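PDB 6F2P: paenibacillus xanthan lyase from Paenibacillus, which probably cleaves the terminal mannosyl-glucuronosyl linkage in the side chains of xanthan by beta-elimination. Local coordinates for residues 3-8 against 247-252; 562-567 against 616-621; 767-772 against 893-898; 978-983 against 1016-1021. One frame throughout, in Å; residues are numbered along the deposited sequence.

Contact 1. Residues 3-8 against 247-252; sequences ADEFDT and SSWQVT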
loop_
_atom_site.group_PDB
_atom_site.type_symbol
_atom_site.label_atom_id
_atom_site.label_comp_id
_atom_site.label_asym_id
_atom_site.label_seq_id
_atom_site.Cartn_x
_atom_site.Cartn_y
_atom_site.Cartn_z
ATOM N N ALA A 3 0.483 50.536 3.900
ATOM C CA ALA A 3 -0.184 50.669 5.180
ATOM C C ALA A 3 -1.457 49.858 5.104
ATOM O O ALA A 3 -1.604 48.864 5.812
ATOM C CB ALA A 3 -0.483 52.137 5.499
ATOM N N ASP A 4 -2.357 50.256 4.210
ATOM C CA ASP A 4 -3.722 49.758 4.278
ATOM C C ASP A 4 -3.934 48.304 3.864
ATOM O O ASP A 4 -4.842 47.661 4.381
ATOM C CB ASP A 4 -4.710 50.714 3.602
ATOM C CG ASP A 4 -5.163 51.825 4.536
ATOM O OD1 ASP A 4 -6.122 51.603 5.311
ATOM O OD2 ASP A 4 -4.550 52.915 4.512
ATOM N N GLU A 5 -3.109 47.762 2.973
ATOM C CA GLU A 5 -3.284 46.347 2.654
ATOM C C GLU A 5 -2.828 45.503 3.834
ATOM O O GLU A 5 -3.451 44.497 4.186
ATOM C CB GLU A 5 -2.562 45.922 1.377
ATOM C CG GLU A 5 -2.894 44.480 0.992
ATOM C CD GLU A 5 -2.421 44.089 -0.396
ATOM O OE1 GLU A 5 -1.904 44.957 -1.135
ATOM O OE2 GLU A 5 -2.574 42.897 -0.748
ATOM N N PHE A 6 -1.737 45.932 4.449
ATOM C CA PHE A 6 -1.285 45.336 5.694
ATOM C C PHE A 6 -2.327 45.507 6.796
ATOM O O PHE A 6 -2.637 44.554 7.505
ATOM C CB PHE A 6 0.028 45.968 6.110
ATOM C CG PHE A 6 1.130 45.768 5.116
ATOM C CD1 PHE A 6 1.613 44.501 4.846
ATOM C CD2 PHE A 6 1.694 46.844 4.460
ATOM C CE1 PHE A 6 2.639 44.314 3.940
ATOM C CE2 PHE A 6 2.720 46.663 3.553
ATOM C CZ PHE A 6 3.194 45.397 3.292
ATOM N N ASP A 7 -2.876 46.714 6.925
ATOM C CA ASP A 7 -3.917 46.976 7.914
ATOM C C ASP A 7 -5.083 46.019 7.738
ATOM O O ASP A 7 -5.651 45.537 8.715
ATOM C CB ASP A 7 -4.424 48.427 7.835
ATOM C CG ASP A 7 -3.348 49.449 8.185
ATOM O OD1 ASP A 7 -2.522 49.178 9.088
ATOM O OD2 ASP A 7 -3.318 50.523 7.542
ATOM N N THR A 8 -5.426 45.733 6.488
ATOM C CA THR A 8 -6.570 44.883 6.189
ATOM C C THR A 8 -6.312 43.446 6.610
ATOM O O THR A 8 -7.174 42.798 7.217
ATOM C CB THR A 8 -6.908 44.915 4.694
ATOM O OG1 THR A 8 -7.319 46.235 4.335
ATOM C CG2 THR A 8 -8.041 43.971 4.401
ATOM N N SER A 247 -5.160 38.656 -1.337
ATOM C CA SER A 247 -4.148 39.698 -1.202
ATOM C C SER A 247 -3.034 39.567 -2.221
ATOM O O SER A 247 -2.925 38.569 -2.926
ATOM C CB SER A 247 -3.498 39.635 0.177
ATOM O OG SER A 247 -2.288 38.899 0.097
ATOM N N SER A 248 -2.174 40.576 -2.254
ATOM C CA SER A 248 -1.021 40.584 -3.141
ATOM C C SER A 248 -0.123 39.377 -2.903
ATOM O O SER A 248 0.596 38.951 -3.795
ATOM C CB SER A 248 -0.220 41.869 -2.937
ATOM O OG SER A 248 -1.063 43.009 -2.949
ATOM N N TRP A 249 -0.166 38.823 -1.695
ATOM C CA TRP A 249 0.718 37.716 -1.339
ATOM C C TRP A 249 -0.053 36.412 -1.194
ATOM O O TRP A 249 0.418 35.471 -0.561
ATOM C CB TRP A 249 1.509 38.045 -0.062
ATOM C CG TRP A 249 2.134 39.408 -0.157
ATOM C CD1 TRP A 249 3.272 39.752 -0.842
ATOM C CD2 TRP A 249 1.626 40.622 0.407
ATOM N NE1 TRP A 249 3.506 41.104 -0.722
ATOM C CE2 TRP A 249 2.509 41.659 0.036
ATOM C CE3 TRP A 249 0.513 40.930 1.195
ATOM C CZ2 TRP A 249 2.312 42.980 0.429
ATOM C CZ3 TRP A 249 0.315 42.245 1.583
ATOM C CH2 TRP A 249 1.211 43.253 1.199
ATOM N N GLN A 250 -1.232 36.353 -1.799
ATOM C CA GLN A 250 -2.029 35.141 -1.754
ATOM C C GLN A 250 -1.283 33.978 -2.385
ATOM O O GLN A 250 -0.347 34.168 -3.173
ATOM C CB GLN A 250 -3.347 35.332 -2.477
ATOM C CG GLN A 250 -3.243 35.171 -3.967
ATOM C CD GLN A 250 -4.425 35.781 -4.671
ATOM O OE1 GLN A 250 -4.278 36.763 -5.396
ATOM N NE2 GLN A 250 -5.613 35.213 -4.451
ATOM N N VAL A 251 -1.697 32.769 -2.024
ATOM C CA VAL A 251 -1.003 31.589 -2.487
ATOM C C VAL A 251 -1.428 31.324 -3.924
ATOM O O VAL A 251 -2.624 31.208 -4.220
ATOM C CB VAL A 251 -1.304 30.377 -1.590
ATOM C CG1 VAL A 251 -0.512 29.162 -2.043
ATOM C CG2 VAL A 251 -0.970 30.706 -0.151
ATOM N N THR A 252 -0.449 31.240 -4.821
ATOM C CA THR A 252 -0.742 31.066 -6.236
ATOM C C THR A 252 -0.308 29.704 -6.764
ATOM O O THR A 252 -0.754 29.287 -7.835
ATOM C CB THR A 252 -0.072 32.156 -7.099
ATOM O OG1 THR A 252 1.348 32.110 -6.916
ATOM C CG2 THR A 252 -0.579 33.527 -6.728
#
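The carboxylate of E5 grips residue S248 at two points. Its OE2 accepts from the backbone N of S248 at 2.8 Å, with an N-H...O angle of 173° and the donor nearly along the C-O axis, so this bond is close to straight. The hydroxyl OG of S248 lies 2.7 Å from OE2 and 2.8 Å from OE1 of E5; the one OG proton can serve either oxygen. E5 reaches the loop because its CG is anti to the backbone N (chi1 -174°) and the chain beyond runs extended. Beside this polar pair, F6 CE1 comes 3.3 Å from W249 CH2. The ring planes are 18° apart but slid so far, with 5.0 Å between the centroids of the F6 ring and the six-membered ring of W249, that they barely overlap. The CB of S248 sits over the centre of one W249 face.

The loop is held in shape by its own hydrogen bonds. S247 to Q250 form a type I turn, closed by Q250 N to S247 O at 3.0 Å. The OG of S247 also accepts from W249 N at 2.8 Å, an ST turn. Further out, W249 packs on S188, V191 and A192 of helix 188-197 and on L9. The first turn of helix 4-18, whose N-cap position is A3, is thereby tied to an interhelical loop, in keeping with the alpha-helical N-terminal domain of family 8 polysaccharide lyases.

Contact 2. Residues 562-567 against 616-621; sequences YFPGGA and SYVLLP. With CA (calcium ion), chain I.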
loop_
_atom_site.group_PDB
_atom_site.type_symbol
_atom_site.label_atom_id
_atom_site.label_comp_id
_atom_site.label_asym_id
_atom_site.label_seq_id
_atom_site.Cartn_x
_atom_site.Cartn_y
_atom_site.Cartn_z
ATOM N N TYR A 562 -19.125 -14.385 14.685
ATOM C CA TYR A 562 -19.435 -15.723 14.233
ATOM C C TYR A 562 -18.125 -16.479 14.082
ATOM O O TYR A 562 -17.145 -15.936 13.578
ATOM C CB TYR A 562 -20.250 -15.664 12.936
ATOM C CG TYR A 562 -20.216 -16.914 12.088
ATOM C CD1 TYR A 562 -20.610 -18.142 12.601
ATOM C CD2 TYR A 562 -19.806 -16.856 10.764
ATOM C CE1 TYR A 562 -20.567 -19.281 11.828
ATOM C CE2 TYR A 562 -19.764 -17.986 9.979
ATOM C CZ TYR A 562 -20.144 -19.197 10.511
ATOM O OH TYR A 562 -20.098 -20.325 9.715
ATOM N N PHE A 563 -18.097 -17.717 14.562
ATOM C CA PHE A 563 -16.879 -18.516 14.505
ATOM C C PHE A 563 -17.057 -19.765 13.649
ATOM O O PHE A 563 -17.520 -20.794 14.128
ATOM C CB PHE A 563 -16.391 -18.847 15.919
ATOM C CG PHE A 563 -16.144 -17.624 16.754
ATOM C CD1 PHE A 563 -17.175 -17.036 17.476
ATOM C CD2 PHE A 563 -14.894 -17.028 16.779
ATOM C CE1 PHE A 563 -16.954 -15.887 18.230
ATOM C CE2 PHE A 563 -14.673 -15.887 17.529
ATOM C CZ PHE A 563 -15.706 -15.319 18.254
ATOM N N PRO A 564 -16.687 -19.665 12.367
ATOM C CA PRO A 564 -16.835 -20.762 11.400
ATOM C C PRO A 564 -16.172 -22.046 11.893
ATOM O O PRO A 564 -14.958 -22.079 12.165
ATOM C CB PRO A 564 -16.115 -20.234 10.161
ATOM C CG PRO A 564 -16.196 -18.742 10.293
ATOM C CD PRO A 564 -16.125 -18.447 11.755
ATOM N N GLY A 565 -16.983 -23.092 12.025
ATOM C CA GLY A 565 -16.488 -24.392 12.439
ATOM C C GLY A 565 -16.458 -24.528 13.941
ATOM O O GLY A 565 -16.082 -25.574 14.470
ATOM N N GLY A 566 -16.869 -23.464 14.624
ATOM C CA GLY A 566 -16.743 -23.384 16.066
ATOM C C GLY A 566 -15.317 -23.091 16.506
ATOM O O GLY A 566 -14.363 -23.464 15.818
ATOM N N ALA A 567 -15.165 -22.422 17.652
ATOM C CA ALA A 567 -13.839 -22.138 18.206
ATOM C C ALA A 567 -13.814 -22.151 19.729
ATOM O O ALA A 567 -14.831 -21.925 20.393
ATOM C CB ALA A 567 -13.310 -20.802 17.690
ATOM N N SER A 616 -10.156 -18.260 12.566
ATOM C CA SER A 616 -11.111 -17.625 11.682
ATOM C C SER A 616 -12.260 -17.117 12.530
ATOM O O SER A 616 -12.680 -17.783 13.476
ATOM C CB SER A 616 -11.619 -18.604 10.625
ATOM O OG SER A 616 -12.381 -19.639 11.213
ATOM N N TYR A 617 -12.739 -15.920 12.212
ATOM C CA TYR A 617 -13.935 -15.368 12.839
ATOM C C TYR A 617 -14.514 -14.293 11.935
ATOM O O TYR A 617 -13.835 -13.814 11.018
ATOM C CB TYR A 617 -13.642 -14.812 14.242
ATOM C CG TYR A 617 -12.644 -13.670 14.300
ATOM C CD1 TYR A 617 -11.278 -13.915 14.285
ATOM C CD2 TYR A 617 -13.071 -12.348 14.409
ATOM C CE1 TYR A 617 -10.359 -12.875 14.349
ATOM C CE2 TYR A 617 -12.158 -11.299 14.479
ATOM C CZ TYR A 617 -10.805 -11.573 14.445
ATOM O OH TYR A 617 -9.886 -10.549 14.505
ATOM N N VAL A 618 -15.765 -13.922 12.193
ATOM C CA VAL A 618 -16.473 -12.971 11.352
ATOM C C VAL A 618 -17.084 -11.902 12.226
ATOM O O VAL A 618 -17.864 -12.213 13.123
ATOM C CB VAL A 618 -17.636 -13.647 10.596
ATOM C CG1 VAL A 618 -18.457 -12.610 9.864
ATOM C CG2 VAL A 618 -17.122 -14.715 9.642
ATOM N N LEU A 619 -16.737 -10.644 11.972
ATOM C CA LEU A 619 -17.342 -9.547 12.711
ATOM C C LEU A 619 -18.691 -9.216 12.096
ATOM O O LEU A 619 -18.801 -9.016 10.881
ATOM C CB LEU A 619 -16.443 -8.312 12.705
ATOM C CG LEU A 619 -15.118 -8.455 13.450
ATOM C CD1 LEU A 619 -14.326 -7.142 13.413
ATOM C CD2 LEU A 619 -15.357 -8.909 14.885
ATOM N N LEU A 620 -19.715 -9.161 12.938
ATOM C CA LEU A 620 -21.061 -8.842 12.492
ATOM C C LEU A 620 -21.587 -7.647 13.268
ATOM O O LEU A 620 -22.349 -7.814 14.219
ATOM C CB LEU A 620 -21.978 -10.052 12.698
ATOM C CG LEU A 620 -21.594 -11.309 11.908
ATOM C CD1 LEU A 620 -22.418 -12.509 12.347
ATOM C CD2 LEU A 620 -21.755 -11.090 10.403
ATOM N N PRO A 621 -21.171 -6.430 12.874
ATOM C CA PRO A 621 -21.576 -5.237 13.624
ATOM C C PRO A 621 -23.074 -4.959 13.523
ATOM O O PRO A 621 -23.702 -5.350 12.533
ATOM C CB PRO A 621 -20.790 -4.101 12.943
ATOM C CG PRO A 621 -19.682 -4.765 12.209
ATOM C CD PRO A 621 -20.229 -6.106 11.790
HETATM CA CA CA I . -14.244 -27.285 14.372
HETATM O O HOH W 1 -13.613 -20.338 14.265
HETATM O O HOH W 2 -13.414 -26.216 16.335
#
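This is an antiparallel strand pairing at a sheet corner of the super-sandwich domain, where strand 559-563 runs beside strand 613-621 before the chain turns into strand 566-578 of another sheet. The pairing is a single hydrogen-bonded pair, Y562 with V618: Y562 N donates to V618 O at 3.0 Å and V618 N to Y562 O at 2.8 Å, both donors lying in the carbonyl planes. On the face carrying these two residues, the side chains lie side by side and point the same way, and Y562 CD2 meets V618 CG2 at 3.6 Å. Y562 CB also touches L620 CD1. F563 lies alongside Y617, pointing the same way, with F563 CD2 3.6 Å from Y617 CB.

The corner is a type II turn from F563 to G566, closed by G566 N to F563 O at 2.8 Å. P564 holds its second position, and its N lies above the rim of one Y562 ring face, while its ring faces V618 CG2 and S616 OG. Replacing P564 by a glycine would remove the pyrrolidine and would probably weaken both this packing and the turn's fixed phi. Strand 637-642 also touches P564 and S616, through I639.

Water 1 donates to P564 O and to S616 O, linking the two segments next to the turn. G565 O binds the calcium ion at 2.5 Å, and water 2, bound to the same ion at 2.4 Å, donates to G566 O. Within these segments the ion is met by a neutral carbonyl and a water, so the shape of the turn, with G565 at positive phi, probably sets where G565 O points.

Contact 3. Residues 767-772 against 893-898; sequences PYEAEA and LDNFSL. With CA (calcium ion), chain C.
A calcium site closes one end of this antiparallel strand pairing, where residues 767-772 run against 893-898. The ion is bound by E769 OE2 at 2.5 Å, by both carboxylate oxygens of E771 (OE1 2.6 Å, OE2 2.3 Å) and by D894 through its OD1 at 2.3 Å and its backbone O at 2.8 Å; the carbonyl oxygens of S791 and K794 complete the shell. D894 reaches it with CG anti to the backbone N (chi1 -172°). Three carboxylates gathered round one ion would probably repel one another without it. D894 OD2 is held by a salt bridge to R824.

Next to the ion, D894 O, itself a ligand, accepts from A770 N at 3.1 Å, the donor standing 35° out of the carbonyl plane. Beyond it, Y768 and F896 form a hydrogen-bonded pair, with Y768 N to F896 O at 2.9 Å. The edge of the Y768 ring faces F896 O, its CE1 packs on L898 CG, and its OH bonds to D812 O. D894 and N895 both face R824, a classic beta bulge. Calcium held between two such segments of a beta-sandwich, probably a structural site, recalls calcium-binding carbohydrate-binding modules.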
loop_
_atom_site.group_PDB
_atom_site.type_symbol
_atom_site.label_atom_id
_atom_site.label_comp_id
_atom_site.label_asym_id
_atom_site.label_seq_id
_atom_site.Cartn_x
_atom_site.Cartn_y
_atom_site.Cartn_z
ATOM N N PRO A 767 13.950 -8.502 -29.708
ATOM C CA PRO A 767 14.866 -8.717 -28.581
ATOM C C PRO A 767 14.376 -8.018 -27.310
ATOM O O PRO A 767 13.587 -7.072 -27.391
ATOM C CB PRO A 767 16.161 -8.065 -29.069
ATOM C CG PRO A 767 15.689 -6.935 -29.918
ATOM C CD PRO A 767 14.399 -7.396 -30.576
ATOM N N TYR A 768 14.825 -8.496 -26.153
ATOM C CA TYR A 768 14.537 -7.841 -24.890
ATOM C C TYR A 768 15.598 -6.764 -24.707
ATOM O O TYR A 768 16.725 -7.074 -24.327
ATOM C CB TYR A 768 14.667 -8.833 -23.734
ATOM C CG TYR A 768 13.613 -9.920 -23.647
ATOM C CD1 TYR A 768 13.754 -11.116 -24.342
ATOM C CD2 TYR A 768 12.506 -9.771 -22.826
ATOM C CE1 TYR A 768 12.804 -12.117 -24.244
ATOM C CE2 TYR A 768 11.555 -10.763 -22.721
ATOM C CZ TYR A 768 11.708 -11.931 -23.434
ATOM O OH TYR A 768 10.757 -12.920 -23.329
ATOM N N GLU A 769 15.261 -5.508 -24.982
ATOM C CA GLU A 769 16.252 -4.435 -24.899
ATOM C C GLU A 769 16.685 -4.161 -23.471
ATOM O O GLU A 769 15.860 -3.833 -22.616
ATOM C CB GLU A 769 15.720 -3.154 -25.537
ATOM C CG GLU A 769 15.276 -3.339 -26.976
ATOM C CD GLU A 769 16.445 -3.482 -27.940
ATOM O OE1 GLU A 769 16.200 -3.431 -29.161
ATOM O OE2 GLU A 769 17.603 -3.637 -27.492
ATOM N N ALA A 770 17.986 -4.295 -23.226
ATOM C CA ALA A 770 18.548 -4.115 -21.894
ATOM C C ALA A 770 18.182 -2.746 -21.337
ATOM O O ALA A 770 17.810 -2.618 -20.176
ATOM C CB ALA A 770 20.056 -4.282 -21.936
ATOM N N GLU A 771 18.264 -1.729 -22.187
ATOM C CA GLU A 771 17.967 -0.363 -21.783
ATOM C C GLU A 771 16.524 -0.152 -21.328
ATOM O O GLU A 771 16.193 0.907 -20.809
ATOM C CB GLU A 771 18.280 0.612 -22.924
ATOM C CG GLU A 771 17.381 0.461 -24.145
ATOM C CD GLU A 771 18.029 -0.373 -25.243
ATOM O OE1 GLU A 771 17.610 -0.253 -26.420
ATOM O OE2 GLU A 771 18.964 -1.135 -24.920
ATOM N N ALA A 772 15.658 -1.139 -21.531
ATOM C CA ALA A 772 14.251 -0.970 -21.173
ATOM C C ALA A 772 13.752 -2.071 -20.246
ATOM O O ALA A 772 12.541 -2.267 -20.083
ATOM C CB ALA A 772 13.384 -0.884 -22.421
ATOM N N LEU A 893 25.916 -3.969 -22.393
ATOM C CA LEU A 893 24.847 -4.904 -22.741
ATOM C C LEU A 893 23.804 -4.272 -23.672
ATOM O O LEU A 893 23.216 -3.241 -23.347
ATOM C CB LEU A 893 24.185 -5.419 -21.461
ATOM C CG LEU A 893 23.001 -6.384 -21.536
ATOM C CD1 LEU A 893 23.337 -7.627 -22.347
ATOM C CD2 LEU A 893 22.592 -6.764 -20.121
ATOM N N ASP A 894 23.572 -4.891 -24.825
ATOM C CA ASP A 894 22.607 -4.349 -25.779
ATOM C C ASP A 894 21.233 -4.973 -25.575
ATOM O O ASP A 894 20.247 -4.258 -25.398
ATOM C CB ASP A 894 23.084 -4.536 -27.230
ATOM C CG ASP A 894 22.189 -3.818 -28.251
ATOM O OD1 ASP A 894 21.256 -3.093 -27.832
ATOM O OD2 ASP A 894 22.425 -3.966 -29.474
ATOM N N ASN A 895 21.169 -6.304 -25.602
ATOM C CA ASN A 895 19.895 -6.995 -25.418
ATOM C C ASN A 895 20.029 -8.478 -25.080
ATOM O O ASN A 895 21.133 -9.010 -24.990
ATOM C CB ASN A 895 18.980 -6.802 -26.637
ATOM C CG ASN A 895 19.536 -7.431 -27.910
ATOM O OD1 ASN A 895 20.272 -8.416 -27.870
ATOM N ND2 ASN A 895 19.167 -6.863 -29.053
ATOM N N PHE A 896 18.886 -9.125 -24.880
ATOM C CA PHE A 896 18.812 -10.573 -24.795
ATOM C C PHE A 896 17.913 -11.058 -25.926
ATOM O O PHE A 896 17.026 -10.333 -26.378
ATOM C CB PHE A 896 18.203 -11.023 -23.467
ATOM C CG PHE A 896 19.077 -10.781 -22.267
ATOM C CD1 PHE A 896 20.165 -11.598 -22.013
ATOM C CD2 PHE A 896 18.787 -9.758 -21.375
ATOM C CE1 PHE A 896 20.963 -11.390 -20.910
ATOM C CE2 PHE A 896 19.582 -9.546 -20.259
ATOM C CZ PHE A 896 20.676 -10.364 -20.029
ATOM N N SER A 897 18.154 -12.279 -26.383
ATOM C CA SER A 897 17.228 -12.966 -27.263
ATOM C C SER A 897 17.013 -14.356 -26.698
ATOM O O SER A 897 17.946 -14.964 -26.189
ATOM C CB SER A 897 17.800 -13.075 -28.677
ATOM O OG SER A 897 17.885 -11.808 -29.300
ATOM N N LEU A 898 15.787 -14.855 -26.767
ATOM C CA LEU A 898 15.527 -16.255 -26.451
ATOM C C LEU A 898 15.161 -16.959 -27.745
ATOM O O LEU A 898 14.160 -16.627 -28.377
ATOM C CB LEU A 898 14.385 -16.403 -25.448
ATOM C CG LEU A 898 14.406 -15.505 -24.216
ATOM C CD1 LEU A 898 13.272 -15.895 -23.285
ATOM C CD2 LEU A 898 15.740 -15.571 -23.511
HETATM CA CA CA C . 19.478 -2.020 -26.933
#

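Contact 4. Residues 978-983 against 1016-1021; sequences VPVDVT and GAIKIR
The side chains of D981 and R1021 cross at about a right angle on one face of two antiparallel strands, whose axes are 164° apart and approach to 4.6 Å. D981 OD1 forms a salt bridge with R1021 NH1 at 2.6 Å, and a weak hydrogen bond runs from R1021 NH1 to D981 OD2 at 3.0 Å. The carboxylate comes in at the guanidinium edge, the two planes 28° apart. R1021, bent at chi2 and chi3, folds back so that P979 CB lies over one guanidinium face. An alanine at R1021 would remove the guanidinium and would probably leave the D981 carboxylate less well fixed and P979 CB less well packed.

The backbone bonds run R1021 N to P979 O at 3.0 Å, D981 N to K1019 O at 2.8 Å, and T983 N to A1017 O at 2.7 Å. On the other face V980 and I1018 lie side by side; at its end V978 CG1 meets I1020 CG2 obliquely at 3.8 Å.

D981 OD1 also bonds to T990 OG1. Both strands are inner ones of a five-stranded antiparallel sheet in the golvesin C-terminal domain: 987-993 flanks 978-984, 949-952 flanks 1017-1021, and the apolar face packs on V964 and M966 of strand 960-967.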
loop_
_atom_site.group_PDB
_atom_site.type_symbol
_atom_site.label_atom_id
_atom_site.label_comp_id
_atom_site.label_asym_id
_atom_site.label_seq_id
_atom_site.Cartn_x
_atom_site.Cartn_y
_atom_site.Cartn_z
ATOM N N VAL A 978 11.197 -47.966 -52.911
ATOM C CA VAL A 978 10.040 -47.600 -52.107
ATOM C C VAL A 978 9.678 -46.138 -52.333
ATOM O O VAL A 978 10.476 -45.251 -52.029
ATOM C CB VAL A 978 10.298 -47.839 -50.613
ATOM C CG1 VAL A 978 9.039 -47.544 -49.803
ATOM C CG2 VAL A 978 10.774 -49.266 -50.388
ATOM N N PRO A 979 8.476 -45.884 -52.881
ATOM C CA PRO A 979 8.027 -44.507 -53.115
ATOM C C PRO A 979 7.557 -43.837 -51.825
ATOM O O PRO A 979 6.734 -44.395 -51.099
ATOM C CB PRO A 979 6.855 -44.680 -54.087
ATOM C CG PRO A 979 6.322 -46.029 -53.793
ATOM C CD PRO A 979 7.503 -46.872 -53.380
ATOM N N VAL A 980 8.096 -42.654 -51.542
ATOM C CA VAL A 980 7.728 -41.904 -50.348
ATOM C C VAL A 980 7.247 -40.506 -50.720
ATOM O O VAL A 980 7.953 -39.762 -51.398
ATOM C CB VAL A 980 8.915 -41.778 -49.378
ATOM C CG1 VAL A 980 8.495 -41.027 -48.121
ATOM C CG2 VAL A 980 9.455 -43.154 -49.029
ATOM N N ASP A 981 6.041 -40.155 -50.285
ATOM C CA ASP A 981 5.525 -38.805 -50.487
ATOM C C ASP A 981 5.788 -37.934 -49.272
ATOM O O ASP A 981 5.671 -38.388 -48.137
ATOM C CB ASP A 981 4.022 -38.823 -50.766
ATOM C CG ASP A 981 3.685 -39.493 -52.068
ATOM O OD1 ASP A 981 4.542 -39.483 -52.978
ATOM O OD2 ASP A 981 2.565 -40.035 -52.180
ATOM N N VAL A 982 6.149 -36.683 -49.517
ATOM C CA VAL A 982 6.230 -35.697 -48.456
ATOM C C VAL A 982 5.333 -34.526 -48.828
ATOM O O VAL A 982 5.669 -33.733 -49.706
ATOM C CB VAL A 982 7.672 -35.206 -48.246
ATOM C CG1 VAL A 982 7.707 -34.120 -47.188
ATOM C CG2 VAL A 982 8.574 -36.366 -47.861
ATOM N N THR A 983 4.174 -34.437 -48.183
ATOM C CA THR A 983 3.268 -33.322 -48.425
ATOM C C THR A 983 3.581 -32.206 -47.441
ATOM O O THR A 983 3.435 -32.372 -46.239
ATOM C CB THR A 983 1.790 -33.732 -48.291
ATOM O OG1 THR A 983 1.559 -34.959 -48.996
ATOM C CG2 THR A 983 0.885 -32.648 -48.852
ATOM N N GLY A 1016 0.499 -31.417 -43.074
ATOM C CA GLY A 1016 1.616 -32.038 -43.746
ATOM C C GLY A 1016 1.639 -33.520 -43.453
ATOM O O GLY A 1016 1.246 -33.947 -42.367
ATOM N N ALA A 1017 2.093 -34.310 -44.421
ATOM C CA ALA A 1017 2.133 -35.754 -44.253
ATOM C C ALA A 1017 3.339 -36.369 -44.943
ATOM O O ALA A 1017 3.908 -35.798 -45.873
ATOM C CB ALA A 1017 0.854 -36.382 -44.766
ATOM N N ILE A 1018 3.728 -37.542 -44.464
ATOM C CA ILE A 1018 4.815 -38.292 -45.055
ATOM C C ILE A 1018 4.324 -39.713 -45.258
ATOM O O ILE A 1018 4.271 -40.495 -44.307
ATOM C CB ILE A 1018 6.048 -38.284 -44.145
ATOM C CG1 ILE A 1018 6.479 -36.843 -43.873
ATOM C CG2 ILE A 1018 7.184 -39.066 -44.776
ATOM C CD1 ILE A 1018 7.476 -36.715 -42.755
ATOM N N LYS A 1019 3.948 -40.031 -46.496
ATOM C CA LYS A 1019 3.331 -41.315 -46.824
ATOM C C LYS A 1019 4.312 -42.281 -47.484
ATOM O O LYS A 1019 5.149 -41.883 -48.297
ATOM C CB LYS A 1019 2.106 -41.113 -47.728
ATOM C CG LYS A 1019 1.367 -42.408 -48.064
ATOM C CD LYS A 1019 0.367 -42.239 -49.206
ATOM C CE LYS A 1019 -0.850 -41.422 -48.792
ATOM N NZ LYS A 1019 -1.886 -41.421 -49.870
ATOM N N ILE A 1020 4.205 -43.555 -47.117
ATOM C CA ILE A 1020 4.958 -44.616 -47.766
ATOM C C ILE A 1020 3.996 -45.456 -48.594
ATOM O O ILE A 1020 3.061 -46.038 -48.055
ATOM C CB ILE A 1020 5.660 -45.510 -46.735
ATOM C CG1 ILE A 1020 6.752 -44.719 -46.012
ATOM C CG2 ILE A 1020 6.247 -46.735 -47.403
ATOM C CD1 ILE A 1020 7.379 -45.463 -44.855
ATOM N N ARG A 1021 4.214 -45.487 -49.907
ATOM C CA ARG A 1021 3.372 -46.253 -50.827
ATOM C C ARG A 1021 4.091 -47.536 -51.228
ATOM O O ARG A 1021 5.284 -47.699 -50.956
ATOM C CB ARG A 1021 3.027 -45.423 -52.072
ATOM C CG ARG A 1021 1.894 -44.404 -51.891
ATOM C CD ARG A 1021 2.108 -43.173 -52.779
ATOM N NE ARG A 1021 2.686 -43.531 -54.077
ATOM C CZ ARG A 1021 3.626 -42.827 -54.706
ATOM N NH1 ARG A 1021 4.103 -41.715 -54.169
ATOM N NH2 ARG A 1021 4.092 -43.232 -55.880
#

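The four contacts share no helix or strand and lie in series along an elongated chain; the centres of contacts 1 and 4 are about 96 Å apart. Contact 3 is buried, the other three only partly. Contact 1 joins a helix start to a loop by a carboxylate grip and an aromatic touch, with no strand pairing. Contacts 2, 3 and 4 all pair antiparallel strands, but their chemistry differs. Contact 2 pairs one residue from each strand and meets calcium through a carbonyl, contact 3 through three carboxylates and a carbonyl, with D894 in a bulge, and contact 4 has the longest bonded register, crossed by an ion pair on one face and apolar on the other.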